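Local atomic coordinates of GTPase activator-like protein (Chaetomium thermophilum, PDB entry 5HIU), a protein that probably acts as a GTPase activator, as the fungal counterpart of TSC2, this chain being the helical N-terminal part of the much longer protein. Residues Glu98-Leu106 with Gln118-Thr126; Leu316-Arg324 with Glu357-Leu365. All coordinates share one frame; numbering follows the deposited sequence.

Interaction 1 (Glu98-Leu106 with Gln118-Thr126); sequences ERSEYFHTL and QLVALEQLT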
ATOM      1  N   GLU A  98      32.981 -10.224   3.371  1.00 87.88           N
ATOM      2  CA  GLU A  98      33.312  -8.951   2.723  1.00 83.83           C
ATOM      3  C   GLU A  98      32.038  -8.130   2.456  1.00 82.73           C
ATOM      4  O   GLU A  98      32.013  -6.906   2.680  1.00 78.53           O
ATOM      5  CB  GLU A  98      34.115  -9.186   1.427  1.00 83.06           C
ATOM      6  CG  GLU A  98      35.588  -9.482   1.680  1.00 85.20           C
ATOM      7  CD  GLU A  98      36.358 -10.001   0.461  1.00 90.31           C
ATOM      8  OE1 GLU A  98      35.738 -10.577  -0.468  1.00 89.62           O
ATOM      9  OE2 GLU A  98      37.609  -9.860   0.447  1.00 92.78           O
ATOM     10  N   ARG A  99      30.982  -8.807   1.998  1.00 78.86           N
ATOM     11  CA  ARG A  99      29.678  -8.165   1.831  1.00 72.64           C
ATOM     12  C   ARG A  99      29.151  -7.648   3.151  1.00 71.93           C
ATOM     13  O   ARG A  99      28.497  -6.612   3.204  1.00 75.71           O
ATOM     14  CB  ARG A  99      28.667  -9.132   1.236  1.00 71.70           C
ATOM     15  CG  ARG A  99      28.898  -9.421  -0.234  1.00 69.82           C
ATOM     16  CD  ARG A  99      27.953 -10.495  -0.686  1.00 70.21           C
ATOM     17  NE  ARG A  99      26.580 -10.057  -0.497  1.00 70.36           N
ATOM     18  CZ  ARG A  99      25.939  -9.245  -1.326  1.00 69.76           C
ATOM     19  NH1 ARG A  99      26.533  -8.778  -2.417  1.00 71.11           N
ATOM     20  NH2 ARG A  99      24.699  -8.897  -1.062  1.00 73.99           N
ATOM     21  N   SER A 100      29.441  -8.360   4.225  1.00 75.45           N
ATOM     22  CA  SER A 100      28.959  -7.934   5.516  1.00 76.93           C
ATOM     23  C   SER A 100      29.629  -6.644   5.922  1.00 71.18           C
ATOM     24  O   SER A 100      29.031  -5.810   6.572  1.00 74.24           O
ATOM     25  CB  SER A 100      29.186  -9.005   6.571  1.00 82.91           C
ATOM     26  OG  SER A 100      28.139  -8.940   7.514  1.00 90.97           O
ATOM     27  N   GLU A 101      30.873  -6.465   5.526  1.00 70.48           N
ATOM     28  CA  GLU A 101      31.614  -5.302   5.951  1.00 71.50           C
ATOM     29  C   GLU A 101      31.236  -4.092   5.130  1.00 68.03           C
ATOM     30  O   GLU A 101      31.234  -2.947   5.602  1.00 69.01           O
ATOM     31  CB  GLU A 101      33.102  -5.579   5.841  1.00 79.84           C
ATOM     32  CG  GLU A 101      33.951  -4.583   6.603  1.00 83.78           C
ATOM     33  CD  GLU A 101      35.399  -5.011   6.684  1.00 94.61           C
ATOM     34  OE1 GLU A 101      35.667  -6.224   6.968  1.00 90.96           O
ATOM     35  OE2 GLU A 101      36.253  -4.112   6.461  1.00 92.87           O
ATOM     36  N   TYR A 102      30.900  -4.348   3.882  1.00 67.38           N
ATOM     37  CA  TYR A 102      30.393  -3.301   3.042  1.00 63.92           C
ATOM     38  C   TYR A 102      29.034  -2.819   3.564  1.00 63.16           C
ATOM     39  O   TYR A 102      28.807  -1.621   3.730  1.00 68.48           O
ATOM     40  CB  TYR A 102      30.322  -3.786   1.597  1.00 65.01           C
ATOM     41  CG  TYR A 102      31.654  -4.294   1.035  1.00 67.15           C
ATOM     42  CD1 TYR A 102      32.873  -3.931   1.597  1.00 68.15           C
ATOM     43  CD2 TYR A 102      31.681  -5.125  -0.075  1.00 68.10           C
ATOM     44  CE1 TYR A 102      34.062  -4.406   1.081  1.00 70.49           C
ATOM     45  CE2 TYR A 102      32.862  -5.590  -0.599  1.00 66.90           C
ATOM     46  CZ  TYR A 102      34.043  -5.225  -0.019  1.00 70.48           C
ATOM     47  OH  TYR A 102      35.209  -5.686  -0.547  1.00 74.73           O
ATOM     48  N   PHE A 103      28.143  -3.737   3.882  1.00 64.45           N
ATOM     49  CA  PHE A 103      26.835  -3.329   4.386  1.00 63.70           C
ATOM     50  C   PHE A 103      26.949  -2.423   5.631  1.00 61.06           C
ATOM     51  O   PHE A 103      26.285  -1.416   5.735  1.00 56.19           O
ATOM     52  CB  PHE A 103      25.983  -4.560   4.667  1.00 61.99           C
ATOM     53  CG  PHE A 103      24.687  -4.258   5.334  1.00 62.54           C
ATOM     54  CD1 PHE A 103      23.561  -3.949   4.587  1.00 62.81           C
ATOM     55  CD2 PHE A 103      24.579  -4.301   6.718  1.00 62.43           C
ATOM     56  CE1 PHE A 103      22.348  -3.682   5.205  1.00 60.68           C
ATOM     57  CE2 PHE A 103      23.370  -4.031   7.338  1.00 62.66           C
ATOM     58  CZ  PHE A 103      22.253  -3.724   6.586  1.00 60.65           C
ATOM     59  N   HIS A 104      27.796  -2.772   6.578  1.00 64.56           N
ATOM     60  CA  HIS A 104      27.872  -1.979   7.797  1.00 65.15           C
ATOM     61  C   HIS A 104      28.548  -0.645   7.589  1.00 66.29           C
ATOM     62  O   HIS A 104      28.187   0.338   8.243  1.00 67.19           O
ATOM     63  CB  HIS A 104      28.534  -2.783   8.886  1.00 68.00           C
ATOM     64  CG  HIS A 104      27.692  -3.934   9.323  1.00 71.13           C
ATOM     65  ND1 HIS A 104      28.011  -5.247   9.041  1.00 75.44           N
ATOM     66  CD2 HIS A 104      26.506  -3.965   9.970  1.00 72.59           C
ATOM     67  CE1 HIS A 104      27.072  -6.039   9.521  1.00 80.01           C
ATOM     68  NE2 HIS A 104      26.146  -5.286  10.092  1.00 82.94           N
ATOM     69  N   THR A 105      29.510  -0.609   6.668  1.00 63.29           N
ATOM     70  CA  THR A 105      30.125   0.636   6.256  1.00 62.16           C
ATOM     71  C   THR A 105      29.084   1.555   5.598  1.00 61.32           C
ATOM     72  O   THR A 105      28.954   2.723   5.960  1.00 62.08           O
ATOM     73  CB  THR A 105      31.251   0.367   5.243  1.00 61.15           C
ATOM     74  OG1 THR A 105      32.269  -0.419   5.845  1.00 62.59           O
ATOM     75  CG2 THR A 105      31.860   1.655   4.710  1.00 58.12           C
ATOM     76  N   LEU A 106      28.351   1.028   4.626  1.00 58.04           N
ATOM     77  CA  LEU A 106      27.449   1.874   3.866  1.00 59.71           C
ATOM     78  C   LEU A 106      26.165   2.260   4.602  1.00 56.45           C
ATOM     79  O   LEU A 106      25.567   3.261   4.261  1.00 57.36           O
ATOM     80  CB  LEU A 106      27.121   1.234   2.522  1.00 62.73           C
ATOM     81  CG  LEU A 106      26.043   0.147   2.489  1.00 68.62           C
ATOM     82  CD1 LEU A 106      24.613   0.699   2.403  1.00 69.18           C
ATOM     83  CD2 LEU A 106      26.316  -0.786   1.312  1.00 70.16           C
ATOM     84  N   GLN A 118      23.808   6.211  -0.051  1.00 48.74           N
ATOM     85  CA  GLN A 118      23.581   5.000   0.738  1.00 50.83           C
ATOM     86  C   GLN A 118      22.582   4.062   0.065  1.00 52.14           C
ATOM     87  O   GLN A 118      22.840   2.869  -0.071  1.00 56.65           O
ATOM     88  CB  GLN A 118      23.012   5.340   2.096  1.00 51.00           C
ATOM     89  CG  GLN A 118      23.833   6.284   2.908  1.00 54.16           C
ATOM     90  CD  GLN A 118      23.460   6.172   4.343  1.00 50.70           C
ATOM     91  OE1 GLN A 118      22.617   6.911   4.818  1.00 50.75           O
ATOM     92  NE2 GLN A 118      24.036   5.206   5.026  1.00 53.03           N
ATOM     93  N   LEU A 119      21.430   4.635  -0.284  1.00 49.85           N
ATOM     94  CA  LEU A 119      20.370   4.027  -1.085  1.00 51.81           C
ATOM     95  C   LEU A 119      20.949   3.301  -2.264  1.00 50.44           C
ATOM     96  O   LEU A 119      20.735   2.106  -2.425  1.00 57.57           O
ATOM     97  CB  LEU A 119      19.524   5.146  -1.684  1.00 62.55           C
ATOM     98  CG  LEU A 119      18.005   5.284  -1.676  1.00 66.91           C
ATOM     99  CD1 LEU A 119      17.295   4.097  -2.302  1.00 70.96           C
ATOM    100  CD2 LEU A 119      17.462   5.509  -0.285  1.00 75.57           C
ATOM    101  N   VAL A 120      21.695   4.028  -3.091  1.00 44.53           N
ATOM    102  CA  VAL A 120      22.259   3.450  -4.308  1.00 50.77           C
ATOM    103  C   VAL A 120      23.281   2.351  -3.942  1.00 55.93           C
ATOM    104  O   VAL A 120      23.296   1.270  -4.538  1.00 57.71           O
ATOM    105  CB  VAL A 120      22.903   4.531  -5.200  1.00 50.69           C
ATOM    106  CG1 VAL A 120      23.721   3.907  -6.310  1.00 51.71           C
ATOM    107  CG2 VAL A 120      21.845   5.462  -5.785  1.00 47.36           C
ATOM    108  N   ALA A 121      24.113   2.617  -2.946  1.00 51.17           N
ATOM    109  CA  ALA A 121      25.066   1.621  -2.517  1.00 51.38           C
ATOM    110  C   ALA A 121      24.337   0.357  -2.166  1.00 53.05           C
ATOM    111  O   ALA A 121      24.669  -0.729  -2.666  1.00 55.30           O
ATOM    112  CB  ALA A 121      25.853   2.105  -1.319  1.00 55.14           C
ATOM    113  N   LEU A 122      23.336   0.481  -1.312  1.00 48.52           N
ATOM    114  CA  LEU A 122      22.651  -0.714  -0.857  1.00 52.61           C
ATOM    115  C   LEU A 122      22.001  -1.427  -2.047  1.00 54.54           C
ATOM    116  O   LEU A 122      22.135  -2.632  -2.217  1.00 53.74           O
ATOM    117  CB  LEU A 122      21.629  -0.377   0.211  1.00 50.06           C
ATOM    118  CG  LEU A 122      20.956  -1.597   0.840  1.00 53.43           C
ATOM    119  CD1 LEU A 122      21.971  -2.578   1.419  1.00 56.52           C
ATOM    120  CD2 LEU A 122      20.010  -1.148   1.931  1.00 54.78           C
ATOM    121  N   GLU A 123      21.327  -0.650  -2.882  1.00 55.91           N
ATOM    122  CA  GLU A 123      20.697  -1.159  -4.073  1.00 56.89           C
ATOM    123  C   GLU A 123      21.699  -1.940  -4.914  1.00 62.80           C
ATOM    124  O   GLU A 123      21.387  -3.047  -5.356  1.00 69.96           O
ATOM    125  CB  GLU A 123      20.094   0.009  -4.848  1.00 59.79           C
ATOM    126  CG  GLU A 123      19.752  -0.248  -6.301  1.00 68.54           C
ATOM    127  CD  GLU A 123      19.320   1.031  -6.994  1.00 69.70           C
ATOM    128  OE1 GLU A 123      18.278   1.569  -6.585  1.00 60.19           O
ATOM    129  OE2 GLU A 123      20.029   1.509  -7.919  1.00 73.76           O
ATOM    130  N   GLN A 124      22.897  -1.380  -5.113  1.00 58.37           N
ATOM    131  CA  GLN A 124      23.932  -2.038  -5.901  1.00 54.72           C
ATOM    132  C   GLN A 124      24.551  -3.198  -5.182  1.00 56.99           C
ATOM    133  O   GLN A 124      24.887  -4.180  -5.809  1.00 61.97           O
ATOM    134  CB  GLN A 124      25.034  -1.069  -6.286  1.00 57.66           C
ATOM    135  CG  GLN A 124      24.568   0.020  -7.232  1.00 60.07           C
ATOM    136  CD  GLN A 124      23.959  -0.520  -8.523  1.00 63.84           C
ATOM    137  OE1 GLN A 124      24.574  -1.322  -9.236  1.00 59.93           O
ATOM    138  NE2 GLN A 124      22.740  -0.068  -8.831  1.00 68.12           N
ATOM    139  N   LEU A 125      24.716  -3.091  -3.871  1.00 61.16           N
ATOM    140  CA  LEU A 125      25.259  -4.193  -3.082  1.00 59.33           C
ATOM    141  C   LEU A 125      24.359  -5.407  -3.215  1.00 63.71           C
ATOM    142  O   LEU A 125      24.832  -6.533  -3.395  1.00 68.45           O
ATOM    143  CB  LEU A 125      25.385  -3.805  -1.604  1.00 57.72           C
ATOM    144  CG  LEU A 125      26.032  -4.834  -0.676  1.00 59.37           C
ATOM    145  CD1 LEU A 125      27.468  -5.067  -1.107  1.00 61.02           C
ATOM    146  CD2 LEU A 125      25.981  -4.456   0.803  1.00 57.63           C
ATOM    147  N   THR A 126      23.057  -5.171  -3.133  1.00 61.30           N
ATOM    148  CA  THR A 126      22.080  -6.254  -3.153  1.00 61.23           C
ATOM    149  C   THR A 126      21.664  -6.658  -4.570  1.00 66.33           C
ATOM    150  O   THR A 126      20.994  -7.677  -4.738  1.00 68.37           O
ATOM    151  CB  THR A 126      20.812  -5.857  -2.383  1.00 57.29           C
ATOM    152  OG1 THR A 126      20.233  -4.693  -2.994  1.00 58.25           O
ATOM    153  CG2 THR A 126      21.133  -5.542  -0.940  1.00 54.88           C
TER

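Interaction 2 (Leu316-Arg324 with Glu357-Leu365); sequences LSVLQKLLR and EILRLINSL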
ATOM      1  N   LEU A 316     -18.203  -0.752   2.033  1.00 66.05           N
ATOM      2  CA  LEU A 316     -19.243  -0.821   1.024  1.00 66.79           C
ATOM      3  C   LEU A 316     -18.626  -0.997  -0.355  1.00 65.18           C
ATOM      4  O   LEU A 316     -19.047  -1.841  -1.142  1.00 68.92           O
ATOM      5  CB  LEU A 316     -20.094   0.461   1.041  1.00 71.71           C
ATOM      6  CG  LEU A 316     -21.408   0.475   1.838  1.00 76.13           C
ATOM      7  CD1 LEU A 316     -21.341  -0.256   3.174  1.00 74.44           C
ATOM      8  CD2 LEU A 316     -21.856   1.917   2.042  1.00 81.14           C
ATOM      9  N   SER A 317     -17.637  -0.170  -0.644  1.00 60.92           N
ATOM     10  CA  SER A 317     -16.996  -0.157  -1.944  1.00 58.38           C
ATOM     11  C   SER A 317     -16.409  -1.534  -2.231  1.00 57.71           C
ATOM     12  O   SER A 317     -16.597  -2.104  -3.314  1.00 56.85           O
ATOM     13  CB  SER A 317     -15.876   0.895  -1.940  1.00 59.86           C
ATOM     14  OG  SER A 317     -15.467   1.230  -3.250  1.00 58.12           O
ATOM     15  N   VAL A 318     -15.696  -2.059  -1.243  1.00 51.80           N
ATOM     16  CA  VAL A 318     -14.962  -3.301  -1.411  1.00 52.03           C
ATOM     17  C   VAL A 318     -15.942  -4.459  -1.420  1.00 51.78           C
ATOM     18  O   VAL A 318     -15.758  -5.429  -2.151  1.00 48.02           O
ATOM     19  CB  VAL A 318     -13.878  -3.476  -0.309  1.00 49.80           C
ATOM     20  CG1 VAL A 318     -13.346  -4.888  -0.288  1.00 49.15           C
ATOM     21  CG2 VAL A 318     -12.734  -2.501  -0.531  1.00 48.39           C
ATOM     22  N   LEU A 319     -16.995  -4.337  -0.615  1.00 57.26           N
ATOM     23  CA  LEU A 319     -18.036  -5.368  -0.551  1.00 58.00           C
ATOM     24  C   LEU A 319     -18.798  -5.460  -1.861  1.00 54.72           C
ATOM     25  O   LEU A 319     -19.074  -6.538  -2.353  1.00 54.19           O
ATOM     26  CB  LEU A 319     -19.008  -5.126   0.618  1.00 57.61           C
ATOM     27  CG  LEU A 319     -18.474  -5.602   1.976  1.00 57.39           C
ATOM     28  CD1 LEU A 319     -19.298  -5.084   3.163  1.00 58.42           C
ATOM     29  CD2 LEU A 319     -18.399  -7.115   1.993  1.00 56.84           C
ATOM     30  N   GLN A 320     -19.137  -4.325  -2.432  1.00 54.67           N
ATOM     31  CA  GLN A 320     -19.850  -4.333  -3.691  1.00 55.37           C
ATOM     32  C   GLN A 320     -19.020  -5.050  -4.726  1.00 53.51           C
ATOM     33  O   GLN A 320     -19.533  -5.789  -5.529  1.00 59.76           O
ATOM     34  CB  GLN A 320     -20.121  -2.910  -4.140  1.00 56.62           C
ATOM     35  CG  GLN A 320     -20.733  -2.803  -5.516  1.00 59.10           C
ATOM     36  CD  GLN A 320     -21.188  -1.389  -5.811  1.00 67.19           C
ATOM     37  OE1 GLN A 320     -21.674  -0.661  -4.925  1.00 67.03           O
ATOM     38  NE2 GLN A 320     -21.029  -0.982  -7.053  1.00 70.14           N
ATOM     39  N   LYS A 321     -17.723  -4.822  -4.693  1.00 57.88           N
ATOM     40  CA  LYS A 321     -16.809  -5.464  -5.627  1.00 62.61           C
ATOM     41  C   LYS A 321     -16.648  -6.955  -5.268  1.00 58.38           C
ATOM     42  O   LYS A 321     -16.762  -7.822  -6.134  1.00 51.61           O
ATOM     43  CB  LYS A 321     -15.479  -4.708  -5.620  1.00 65.25           C
ATOM     44  CG  LYS A 321     -14.526  -5.041  -6.753  1.00 78.25           C
ATOM     45  CD  LYS A 321     -15.041  -4.688  -8.143  1.00 81.00           C
ATOM     46  CE  LYS A 321     -14.112  -5.249  -9.227  1.00 86.02           C
ATOM     47  NZ  LYS A 321     -14.748  -5.315 -10.575  1.00 88.88           N
ATOM     48  N   LEU A 322     -16.453  -7.251  -3.985  1.00 51.94           N
ATOM     49  CA  LEU A 322     -16.333  -8.626  -3.553  1.00 52.26           C
ATOM     50  C   LEU A 322     -17.551  -9.458  -3.905  1.00 54.42           C
ATOM     51  O   LEU A 322     -17.411 -10.540  -4.455  1.00 61.19           O
ATOM     52  CB  LEU A 322     -16.083  -8.717  -2.047  1.00 54.13           C
ATOM     53  CG  LEU A 322     -15.622 -10.096  -1.540  1.00 56.14           C
ATOM     54  CD1 LEU A 322     -14.548 -10.721  -2.424  1.00 55.82           C
ATOM     55  CD2 LEU A 322     -15.088 -10.003  -0.122  1.00 57.56           C
ATOM     56  N   LEU A 323     -18.741  -8.939  -3.621  1.00 52.32           N
ATOM     57  CA  LEU A 323     -19.988  -9.664  -3.856  1.00 53.89           C
ATOM     58  C   LEU A 323     -20.270 -10.050  -5.310  1.00 57.87           C
ATOM     59  O   LEU A 323     -21.207 -10.793  -5.556  1.00 59.52           O
ATOM     60  CB  LEU A 323     -21.170  -8.857  -3.344  1.00 55.81           C
ATOM     61  CG  LEU A 323     -21.291  -8.814  -1.825  1.00 57.37           C
ATOM     62  CD1 LEU A 323     -22.110  -7.612  -1.401  1.00 58.13           C
ATOM     63  CD2 LEU A 323     -21.912 -10.090  -1.287  1.00 60.73           C
ATOM     64  N   ARG A 324     -19.507  -9.550  -6.276  1.00 59.05           N
ATOM     65  CA  ARG A 324     -19.641 -10.035  -7.649  1.00 65.07           C
ATOM     66  C   ARG A 324     -18.828 -11.308  -7.875  1.00 72.26           C
ATOM     67  O   ARG A 324     -18.863 -11.893  -8.971  1.00 78.70           O
ATOM     68  CB  ARG A 324     -19.151  -8.998  -8.635  1.00 69.64           C
ATOM     69  CG  ARG A 324     -19.722  -7.613  -8.466  1.00 70.66           C
ATOM     70  CD  ARG A 324     -19.108  -6.734  -9.536  1.00 74.50           C
ATOM     71  NE  ARG A 324     -19.529  -5.355  -9.388  1.00 77.45           N
ATOM     72  CZ  ARG A 324     -20.733  -4.899  -9.712  1.00 78.45           C
ATOM     73  NH1 ARG A 324     -21.656  -5.721 -10.206  1.00 84.57           N
ATOM     74  NH2 ARG A 324     -21.020  -3.610  -9.530  1.00 76.10           N
ATOM     75  N   GLU A 357     -24.656   4.791  -1.899  1.00 96.24           N
ATOM     76  CA  GLU A 357     -23.780   3.596  -1.916  1.00 92.39           C
ATOM     77  C   GLU A 357     -24.491   2.352  -1.392  1.00 91.78           C
ATOM     78  O   GLU A 357     -24.548   1.333  -2.092  1.00 92.34           O
ATOM     79  CB  GLU A 357     -22.470   3.829  -1.142  1.00 82.51           C
ATOM     80  CG  GLU A 357     -21.526   4.799  -1.828  1.00 81.48           C
ATOM     81  CD  GLU A 357     -21.227   4.400  -3.275  1.00 88.48           C
ATOM     82  OE1 GLU A 357     -20.383   3.477  -3.506  1.00 87.38           O
ATOM     83  OE2 GLU A 357     -21.832   5.015  -4.188  1.00 83.75           O
ATOM     84  N   ILE A 358     -25.043   2.440  -0.182  1.00 87.26           N
ATOM     85  CA  ILE A 358     -25.909   1.377   0.343  1.00 83.33           C
ATOM     86  C   ILE A 358     -26.768   0.808  -0.784  1.00 75.56           C
ATOM     87  O   ILE A 358     -26.800  -0.397  -0.998  1.00 68.76           O
ATOM     88  CB  ILE A 358     -26.867   1.871   1.446  1.00 85.26           C
ATOM     89  CG1 ILE A 358     -26.103   2.369   2.685  1.00 86.80           C
ATOM     90  CG2 ILE A 358     -27.816   0.745   1.843  1.00 89.66           C
ATOM     91  CD1 ILE A 358     -25.561   1.279   3.591  1.00 81.58           C
ATOM     92  N   LEU A 359     -27.447   1.699  -1.494  1.00 73.82           N
ATOM     93  CA  LEU A 359     -28.277   1.328  -2.620  1.00 75.00           C
ATOM     94  C   LEU A 359     -27.457   0.694  -3.729  1.00 73.36           C
ATOM     95  O   LEU A 359     -27.844  -0.338  -4.272  1.00 74.70           O
ATOM     96  CB  LEU A 359     -29.026   2.543  -3.191  1.00 80.19           C
ATOM     97  CG  LEU A 359     -30.221   3.143  -2.427  1.00 88.03           C
ATOM     98  CD1 LEU A 359     -30.940   4.195  -3.274  1.00 91.16           C
ATOM     99  CD2 LEU A 359     -31.202   2.061  -1.998  1.00 88.17           C
ATOM    100  N   ARG A 360     -26.340   1.313  -4.090  1.00 75.19           N
ATOM    101  CA  ARG A 360     -25.556   0.833  -5.241  1.00 73.77           C
ATOM    102  C   ARG A 360     -25.117  -0.610  -5.025  1.00 65.88           C
ATOM    103  O   ARG A 360     -25.122  -1.413  -5.950  1.00 62.90           O
ATOM    104  CB  ARG A 360     -24.371   1.771  -5.570  1.00 75.69           C
ATOM    105  CG  ARG A 360     -23.299   1.148  -6.476  1.00 80.06           C
ATOM    106  CD  ARG A 360     -22.702   2.051  -7.550  1.00 82.48           C
ATOM    107  NE  ARG A 360     -22.199   3.313  -6.999  1.00 87.12           N
ATOM    108  CZ  ARG A 360     -22.521   4.529  -7.457  1.00 94.66           C
ATOM    109  NH1 ARG A 360     -23.321   4.685  -8.516  1.00 92.09           N
ATOM    110  NH2 ARG A 360     -22.020   5.606  -6.863  1.00 98.31           N
ATOM    111  N   LEU A 361     -24.769  -0.930  -3.791  1.00 65.15           N
ATOM    112  CA  LEU A 361     -24.447  -2.300  -3.400  1.00 67.82           C
ATOM    113  C   LEU A 361     -25.655  -3.192  -3.657  1.00 67.91           C
ATOM    114  O   LEU A 361     -25.590  -4.135  -4.450  1.00 65.96           O
ATOM    115  CB  LEU A 361     -24.052  -2.350  -1.913  1.00 66.74           C
ATOM    116  CG  LEU A 361     -23.398  -3.632  -1.410  1.00 65.78           C
ATOM    117  CD1 LEU A 361     -22.501  -3.325  -0.230  1.00 64.80           C
ATOM    118  CD2 LEU A 361     -24.399  -4.722  -1.043  1.00 63.32           C
ATOM    119  N   ILE A 362     -26.770  -2.841  -3.026  1.00 70.41           N
ATOM    120  CA  ILE A 362     -28.004  -3.603  -3.161  1.00 70.17           C
ATOM    121  C   ILE A 362     -28.360  -3.728  -4.639  1.00 66.59           C
ATOM    122  O   ILE A 362     -28.726  -4.798  -5.100  1.00 64.29           O
ATOM    123  CB  ILE A 362     -29.161  -2.988  -2.341  1.00 74.89           C
ATOM    124  CG1 ILE A 362     -28.834  -3.026  -0.834  1.00 76.55           C
ATOM    125  CG2 ILE A 362     -30.460  -3.753  -2.580  1.00 75.05           C
ATOM    126  CD1 ILE A 362     -29.826  -2.265   0.031  1.00 76.96           C
ATOM    127  N   ASN A 363     -28.185  -2.668  -5.404  1.00 66.97           N
ATOM    128  CA  ASN A 363     -28.459  -2.763  -6.830  1.00 70.41           C
ATOM    129  C   ASN A 363     -27.552  -3.729  -7.564  1.00 70.14           C
ATOM    130  O   ASN A 363     -27.952  -4.298  -8.565  1.00 75.71           O
ATOM    131  CB  ASN A 363     -28.374  -1.403  -7.482  1.00 73.86           C
ATOM    132  CG  ASN A 363     -29.692  -0.690  -7.473  1.00 80.87           C
ATOM    133  OD1 ASN A 363     -30.693  -1.245  -7.912  1.00 89.35           O
ATOM    134  ND2 ASN A 363     -29.712   0.540  -6.975  1.00 84.86           N
ATOM    135  N   SER A 364     -26.335  -3.913  -7.077  1.00 67.46           N
ATOM    136  CA  SER A 364     -25.428  -4.858  -7.705  1.00 70.34           C
ATOM    137  C   SER A 364     -25.740  -6.296  -7.295  1.00 69.61           C
ATOM    138  O   SER A 364     -25.308  -7.239  -7.967  1.00 74.80           O
ATOM    139  CB  SER A 364     -23.983  -4.541  -7.346  1.00 67.21           C
ATOM    140  OG  SER A 364     -23.800  -4.719  -5.960  1.00 67.22           O
ATOM    141  N   LEU A 365     -26.449  -6.461  -6.181  1.00 67.45           N
ATOM    142  CA  LEU A 365     -26.965  -7.774  -5.776  1.00 64.28           C
ATOM    143  C   LEU A 365     -28.129  -8.278  -6.640  1.00 65.53           C
ATOM    144  O   LEU A 365     -28.198  -9.458  -6.947  1.00 67.69           O
ATOM    145  CB  LEU A 365     -27.414  -7.741  -4.329  1.00 60.90           C
ATOM    146  CG  LEU A 365     -26.305  -7.655  -3.306  1.00 60.29           C
ATOM    147  CD1 LEU A 365     -26.948  -7.661  -1.935  1.00 62.22           C
ATOM    148  CD2 LEU A 365     -25.301  -8.796  -3.431  1.00 58.28           C
TER

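Interaction 1 (Glu98-Leu106 with Gln118-Thr126)
Leu125 CD1 lies over one face of the Arg99 guanidinium, with Thr126 CA at the edge of the group. The same methyl reaches the rim of the Tyr102 ring near its plane and touches Tyr102 CB. One Tyr102 face is covered from within its own helix by Glu98 O, 3.1 Å above the ring plane, over its centre, and the ring also meets Trp62. Leu122 CD1 sits 3.8 Å from Phe103 CD1 at the edge of that ring, the two side chains running alongside each other in the same direction, and Phe135 stacks on Phe103.

The guanidinium is also gripped through its nitrogens. NH1 of Arg99 donates to Leu125 O over 3.0 Å at 152°, the acceptor lying close to the guanidinium plane; NH2 of Arg99 adds a weak bond to that oxygen, and its NE is held by Ala133 O. A bend at chi3 turns the head of this chain across to Leu125. At the other end of the contact Gln118 NE2 donates a hydrogen bond to Leu106 O, 2.6 Å away. That oxygen lies nearly in the amide plane, which sets the rotation of the amide.

Between these two polar links the packing is reciprocal. Leu106 is a knob among Gln118, Ala121, Leu122 and Leu125, and Leu125 is one among Arg99, Tyr102, Phe103 and Leu106. They meet at Leu106 CD2 and Leu125 CD2, 3.7 Å apart, while Leu106 CD1 crosses to Leu122 CB at 3.9 Å. With CG anti to its nitrogen (chi1 -176°), Leu125 sends CD1 to Arg99 and Tyr102 and CD2 to Leu106 and Phe103. Knobs-into-holes packing of consecutive helices, whose segment axes come within 10.2 Å at 165°, marks an antiparallel helical hairpin, the recurrent element of alpha-solenoid folds.

Interaction 2 (Leu316-Arg324 with Glu357-Leu365)
Leu316 and Gln320 of helix 302-322, with Leu323 just after it, line up against Leu361 of helix 352-366 in a parallel, side-by-side helix pair, with helix 336-348 coming between the two in sequence. The segment axes diverge by only 6° and approach to 9.4 Å. Backbones are nearest where Gln320 CA and Leu361 CA stand 5.0 Å apart.

Leu361 carries the apolar core. Its CG is anti to the backbone nitrogen (chi1 -167°), which spreads the two methyls along the neighbouring helix: CD1 lies 4.0 Å from Leu319 CB and also reaches Leu316 O, and Leu361 CD2 meets Leu323 CD1 at 3.7 Å, those two side chains crossing at about a right angle. Leu323 CD1 in turn touches Leu365 CD2. At the opposite end Leu316 CD2 rests 3.8 Å from Glu357 CB and brushes Ile358 CD1.

Such in-register stacking of near-parallel helices is consistent with the way successive layers of an alpha-solenoid are joined, and here helix 281-294 backs Leu316 and Leu319 through Leu293. Asn374 fastens the far end, donating from ND2 to Leu323 O and pairing with Leu365 through the backbone.

The more exposed flank is polar, yet no hydrogen bond crosses the pair. Gln320, extended beyond CG, passes its CG 3.6 Å from Ser364 OG; its amide runs unrealistically close to the Arg360 chain, which makes the exact placement doubtful. Arg360, bent at chi2 and chi3, turns back along its own helix and forms a salt bridge from NH2 to Glu357 OE2 at 2.7 Å, although the hydrogen bond within it is weak. Arg324 brings its guanidinium obliquely onto Ser364 CB, 3.8 Å from its NH2.

How the interactions relate
Interaction 1 and interaction 2 illustrate two ways in which one elongated helical chain is built: consecutive antiparallel helices in the first, near-parallel helices separated by a further helix in the second. Interaction 1 closes in sequence before interaction 2 opens. Their centres lie 49 Å apart on opposite sides of the middle of the chain, and their nearest atoms are about 31 Å from each other. The first is braced by side-chain-to-carbonyl hydrogen bonds; the second has none across it and relies mainly on apolar packing, with polar side chains along one flank. Both fall within the DUF3384 family region and concern the scaffold; the GTPase-activating activity presumably resides in the Rap-GAP region of the full-length protein.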